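Local coordinates for Bak protein (Grouper iridovirus, PDB 5VMN) that inhibits apoptosis of the infected host cell as a viral Bcl-2 protein that exclusively sequesters the pro-apoptotic protein Bim, at residues Asn59-Asp63 and Gly64-Trp68; Ile71-Leu74 and Leu75-Gln79. One frame throughout, in Å; residues are numbered along the deposited sequence.

In the fold
Both contacts are local, and they follow one another along the chain without nesting or crossing. From the last turn of helix 53-60, contact 1 (Asn59-Asp63 with Gly64-Trp68) turns the chain at the surface and leads it to the start of helix 68-84. Contact 2 (Ile71-Leu74 with Leu75-Gln79) begins three residues further on, within that helix and much nearer the middle of the molecule; the two centres lie about 13 Å apart. Where they meet, Leu66 CD1 packs 3.8 Å from Ile71 CG1, and Ile60 CD1 lies 3.9 Å from Ile73 CG2. The loop thus joins two successive helices of the all-helical Bcl-2 fold, and helix 68-84 gathers several others around it.

Contact 1: residues Asn59-Asp63 and Gly64-Trp68; sequences NIVSD and GNLNW. With EDO (1,2-ethanediol), chain K; NO3 (nitrate ion), chain D.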
loop_
_atom_site.group_PDB
_atom_site.type_symbol
_atom_site.label_atom_id
_atom_site.label_comp_id
_atom_site.label_asym_id
_atom_site.label_seq_id
_atom_site.Cartn_x
_atom_site.Cartn_y
_atom_site.Cartn_z
ATOM N N ASN A 59 2.814 12.051 -3.075
ATOM C CA ASN A 59 1.994 13.168 -2.607
ATOM C C ASN A 59 1.767 13.054 -1.096
ATOM O O ASN A 59 1.782 14.057 -0.376
ATOM C CB ASN A 59 0.624 13.201 -3.297
ATOM C CG ASN A 59 0.661 13.558 -4.759
ATOM O OD1 ASN A 59 1.590 14.177 -5.251
ATOM N ND2 ASN A 59 -0.416 13.199 -5.465
ATOM N N ILE A 60 1.514 11.845 -0.611
ATOM C CA ILE A 60 1.059 11.720 0.779
ATOM C C ILE A 60 2.193 12.020 1.755
ATOM O O ILE A 60 1.918 12.362 2.905
ATOM C CB ILE A 60 0.369 10.359 1.029
ATOM C CG1 ILE A 60 -0.747 10.532 2.084
ATOM C CG2 ILE A 60 1.325 9.330 1.520
ATOM C CD1 ILE A 60 -1.735 9.366 2.169
ATOM N N VAL A 61 3.449 12.008 1.309
ATOM C CA VAL A 61 4.579 12.443 2.143
ATOM C C VAL A 61 5.097 13.828 1.738
ATOM O O VAL A 61 6.238 14.191 2.072
ATOM C CB VAL A 61 5.712 11.409 2.142
ATOM C CG1 VAL A 61 5.251 10.089 2.727
ATOM C CG2 VAL A 61 6.301 11.222 0.754
ATOM N N SER A 62 4.286 14.632 1.046
ATOM C CA SER A 62 4.785 15.899 0.546
ATOM C C SER A 62 5.129 16.860 1.673
ATOM O O SER A 62 5.974 17.746 1.494
ATOM C CB SER A 62 3.752 16.527 -0.391
ATOM O OG SER A 62 2.607 17.003 0.319
ATOM N N ASP A 63 4.486 16.717 2.827
ATOM C CA ASP A 63 4.796 17.588 3.952
ATOM C C ASP A 63 6.029 17.124 4.703
ATOM O O ASP A 63 6.428 17.771 5.675
ATOM C CB ASP A 63 3.590 17.687 4.898
ATOM C CG ASP A 63 3.331 16.398 5.667
ATOM O OD1 ASP A 63 3.941 15.369 5.324
ATOM O OD2 ASP A 63 2.511 16.430 6.613
ATOM N N GLY A 64 6.641 16.028 4.272
ATOM C CA GLY A 64 7.847 15.534 4.898
ATOM C C GLY A 64 7.613 14.623 6.077
ATOM O O GLY A 64 8.571 14.280 6.773
ATOM N N ASN A 65 6.374 14.218 6.315
ATOM C CA ASN A 65 6.032 13.308 7.396
ATOM C C ASN A 65 5.487 12.018 6.815
ATOM O O ASN A 65 5.060 11.962 5.663
ATOM C CB ASN A 65 5.003 13.950 8.334
ATOM C CG ASN A 65 5.520 15.223 8.958
ATOM O OD1 ASN A 65 6.658 15.266 9.411
ATOM N ND2 ASN A 65 4.710 16.280 8.945
ATOM N N LEU A 66 5.518 10.970 7.628
ATOM C CA LEU A 66 4.927 9.696 7.262
ATOM C C LEU A 66 4.435 9.043 8.541
ATOM O O LEU A 66 5.012 9.248 9.612
ATOM C CB LEU A 66 5.930 8.791 6.540
ATOM C CG LEU A 66 5.420 7.456 5.991
ATOM C CD1 LEU A 66 4.197 7.648 5.131
ATOM C CD2 LEU A 66 6.554 6.774 5.215
ATOM N N ASN A 67 3.367 8.266 8.426
ATOM C CA ASN A 67 2.902 7.466 9.554
ATOM C C ASN A 67 2.126 6.294 8.988
ATOM O O ASN A 67 1.860 6.226 7.787
ATOM C CB ASN A 67 2.076 8.304 10.541
ATOM C CG ASN A 67 0.826 8.926 9.901
ATOM O OD1 ASN A 67 -0.003 8.218 9.347
ATOM N ND2 ASN A 67 0.675 10.236 10.029
ATOM N N TRP A 68 1.811 5.327 9.851
ATOM C CA TRP A 68 1.220 4.099 9.329
ATOM C C TRP A 68 -0.175 4.338 8.770
ATOM O O TRP A 68 -0.595 3.649 7.839
ATOM C CB TRP A 68 1.173 3.009 10.412
ATOM C CG TRP A 68 2.535 2.417 10.703
ATOM C CD1 TRP A 68 3.264 2.497 11.868
ATOM C CD2 TRP A 68 3.333 1.665 9.789
ATOM N NE1 TRP A 68 4.460 1.829 11.713
ATOM C CE2 TRP A 68 4.515 1.293 10.460
ATOM C CE3 TRP A 68 3.147 1.240 8.481
ATOM C CZ2 TRP A 68 5.516 0.558 9.845
ATOM C CZ3 TRP A 68 4.136 0.490 7.883
ATOM C CH2 TRP A 68 5.305 0.156 8.571
HETATM C C1 EDO K . 0.569 6.089 13.390
HETATM O O1 EDO K . -0.242 6.234 12.187
HETATM C C2 EDO K . 1.875 5.301 13.217
HETATM O O2 EDO K . 2.984 5.987 12.564
HETATM N N NO3 D . 3.003 12.682 11.219
HETATM O O1 NO3 D . 3.849 13.583 11.501
HETATM O O2 NO3 D . 1.832 12.992 10.864
HETATM O O3 NO3 D . 3.335 11.465 11.306
#
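The carboxylate of Asp63 bends over the chain that follows it and meets both the backbone and the side chain of Asn65. Asp63 OD1 accepts from Asn65 N at 2.9 Å, met from above the carboxylate plane, while Asp63 OD2 receives only a weak bond from Asn65 ND2, at 3.2 Å. With CG set between its own backbone N and carbonyl carbon (chi1 71°), the Asp63 carboxylate comes near the backbone N of Asn65; its plane and that of the Asn65 side-chain amide stand 76° apart. Arg70 forms a salt bridge to Asp63 OD2, which probably favours the charged carboxylate.

Underneath lies a type I beta turn from Val61 to Gly64, closed by Gly64 N to Val61 O at 2.9 Å. Gly64 takes positive phi (87°), a region glycine enters readily. At the start of the turn, Val61 CG1 makes an apolar contact with Leu66 CD1 at 3.6 Å and also lies 3.5 Å from Asn65 O. Asn67 is the N-cap of the next helix, its OD1 accepting from Arg70 N, while its ND2 hydrogen-bonds to O2 and O3 of a nitrate ion, probably from the crystallisation liquor.

The turn thereby links helix 53-60 to helix 68-84, with Leu66 resting on Ile107 and Trp110 of helix 105-113.

Contact 2: residues Ile71-Leu74 and Leu75-Gln79; sequences ILIL and LGISQ
Ile73 and Ile77 share a first torsion that sets CG1 beside the backbone N and CG2 anti to it (chi1 -71° and -68°), and with chi2 extended in Ile77 its CD1 reaches back to Ile73 CG2 at 3.8 Å. This is i to i+4 packing along helix 68-84, whose middle is buried in the all-helical Bcl-2 fold. The same rotamer carries Ile77 CG1 past the carbonyl of its partner, 3.4 Å from Ile73 O, so the side chain lies against the backbone as well as the methyl group.

A looser apolar group forms where Leu75 CD1 approaches Ile71 CG2 and Leu72 CD2, each at 4.3 Å. The side chains of Ile71-Leu75 meet several surrounding helices: Ile71 and Leu75 meet Phe102 of helix 88-103 and Trp117 of helix 116-122, Leu72 and Ile73 touch Val34 of helix 22-37, and Leu74 packs on Ile53 and Ile56 of helix 53-60.

Regular backbone bonds join Ile71-Leu74 to Leu75-Gln79, Ile77 N to Ile73 O among them at 2.9 Å. Ser78 is the polar exception in this buried setting. Its hydroxyl turns back along the helix to donate to a main-chain carbonyl, which gives the buried OG an acceptor within its own helix. Leu74 O accepts both Ser78 N and Ser78 OG, each at 2.9 Å, from opposite faces of its carbonyl plane.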
loop_
_atom_site.group_PDB
_atom_site.type_symbol
_atom_site.label_atom_id
_atom_site.label_comp_id
_atom_site.label_asym_id
_atom_site.label_seq_id
_atom_site.Cartn_x
_atom_site.Cartn_y
_atom_site.Cartn_z
ATOM N N ILE A 71 0.221 5.276 5.242
ATOM C CA ILE A 71 0.560 4.109 4.443
ATOM C C ILE A 71 -0.697 3.291 4.152
ATOM O O ILE A 71 -0.899 2.816 3.027
ATOM C CB ILE A 71 1.647 3.280 5.158
ATOM C CG1 ILE A 71 2.975 4.019 5.010
ATOM C CG2 ILE A 71 1.710 1.875 4.603
ATOM C CD1 ILE A 71 4.138 3.421 5.790
ATOM N N LEU A 72 -1.568 3.126 5.156
ATOM C CA LEU A 72 -2.760 2.327 4.945
ATOM C C LEU A 72 -3.739 3.038 4.009
ATOM O O LEU A 72 -4.451 2.370 3.251
ATOM C CB LEU A 72 -3.410 1.990 6.289
ATOM C CG LEU A 72 -2.604 1.007 7.145
ATOM C CD1 LEU A 72 -3.162 0.983 8.578
ATOM C CD2 LEU A 72 -2.644 -0.378 6.558
ATOM N N ILE A 73 -3.761 4.369 4.025
ATOM C CA ILE A 73 -4.570 5.111 3.047
ATOM C C ILE A 73 -4.037 4.856 1.647
ATOM O O ILE A 73 -4.798 4.566 0.723
ATOM C CB ILE A 73 -4.600 6.600 3.390
ATOM C CG1 ILE A 73 -5.453 6.848 4.642
ATOM C CG2 ILE A 73 -5.118 7.423 2.210
ATOM C CD1 ILE A 73 -5.303 8.246 5.192
ATOM N N LEU A 74 -2.709 4.886 1.468
ATOM C CA LEU A 74 -2.152 4.613 0.143
ATOM C C LEU A 74 -2.513 3.209 -0.322
ATOM O O LEU A 74 -2.894 2.993 -1.489
ATOM C CB LEU A 74 -0.631 4.800 0.175
ATOM C CG LEU A 74 0.072 4.375 -1.111
ATOM C CD1 LEU A 74 -0.342 5.279 -2.261
ATOM C CD2 LEU A 74 1.594 4.367 -0.914
ATOM N N LEU A 75 -2.393 2.224 0.566
ATOM C CA LEU A 75 -2.765 0.880 0.178
ATOM C C LEU A 75 -4.248 0.805 -0.177
ATOM O O LEU A 75 -4.627 0.113 -1.127
ATOM C CB LEU A 75 -2.415 -0.101 1.306
ATOM C CG LEU A 75 -0.936 -0.231 1.641
ATOM C CD1 LEU A 75 -0.779 -1.201 2.809
ATOM C CD2 LEU A 75 -0.166 -0.734 0.466
ATOM N N GLY A 76 -5.104 1.458 0.605
ATOM C CA GLY A 76 -6.526 1.367 0.353
ATOM C C GLY A 76 -6.906 1.981 -0.978
ATOM O O GLY A 76 -7.803 1.493 -1.661
ATOM N N ILE A 77 -6.263 3.091 -1.329
ATOM C CA ILE A 77 -6.458 3.693 -2.656
ATOM C C ILE A 77 -5.976 2.733 -3.737
ATOM O O ILE A 77 -6.647 2.514 -4.754
ATOM C CB ILE A 77 -5.729 5.043 -2.737
ATOM C CG1 ILE A 77 -6.396 6.066 -1.833
ATOM C CG2 ILE A 77 -5.743 5.600 -4.184
ATOM C CD1 ILE A 77 -5.532 7.233 -1.568
ATOM N N SER A 78 -4.797 2.153 -3.542
ATOM C CA SER A 78 -4.301 1.193 -4.513
ATOM C C SER A 78 -5.278 0.037 -4.699
ATOM O O SER A 78 -5.468 -0.454 -5.819
ATOM C CB SER A 78 -2.927 0.662 -4.090
ATOM O OG SER A 78 -2.018 1.742 -3.945
ATOM N N GLN A 79 -5.856 -0.459 -3.596
ATOM C CA GLN A 79 -6.832 -1.545 -3.681
ATOM C C GLN A 79 -8.064 -1.160 -4.488
ATOM O O GLN A 79 -8.563 -1.958 -5.301
ATOM C CB GLN A 79 -7.246 -1.968 -2.269
ATOM C CG GLN A 79 -8.272 -3.094 -2.238
ATOM C CD GLN A 79 -7.710 -4.402 -2.682
ATOM O OE1 GLN A 79 -7.103 -5.119 -1.894
ATOM N NE2 GLN A 79 -7.912 -4.739 -3.951
#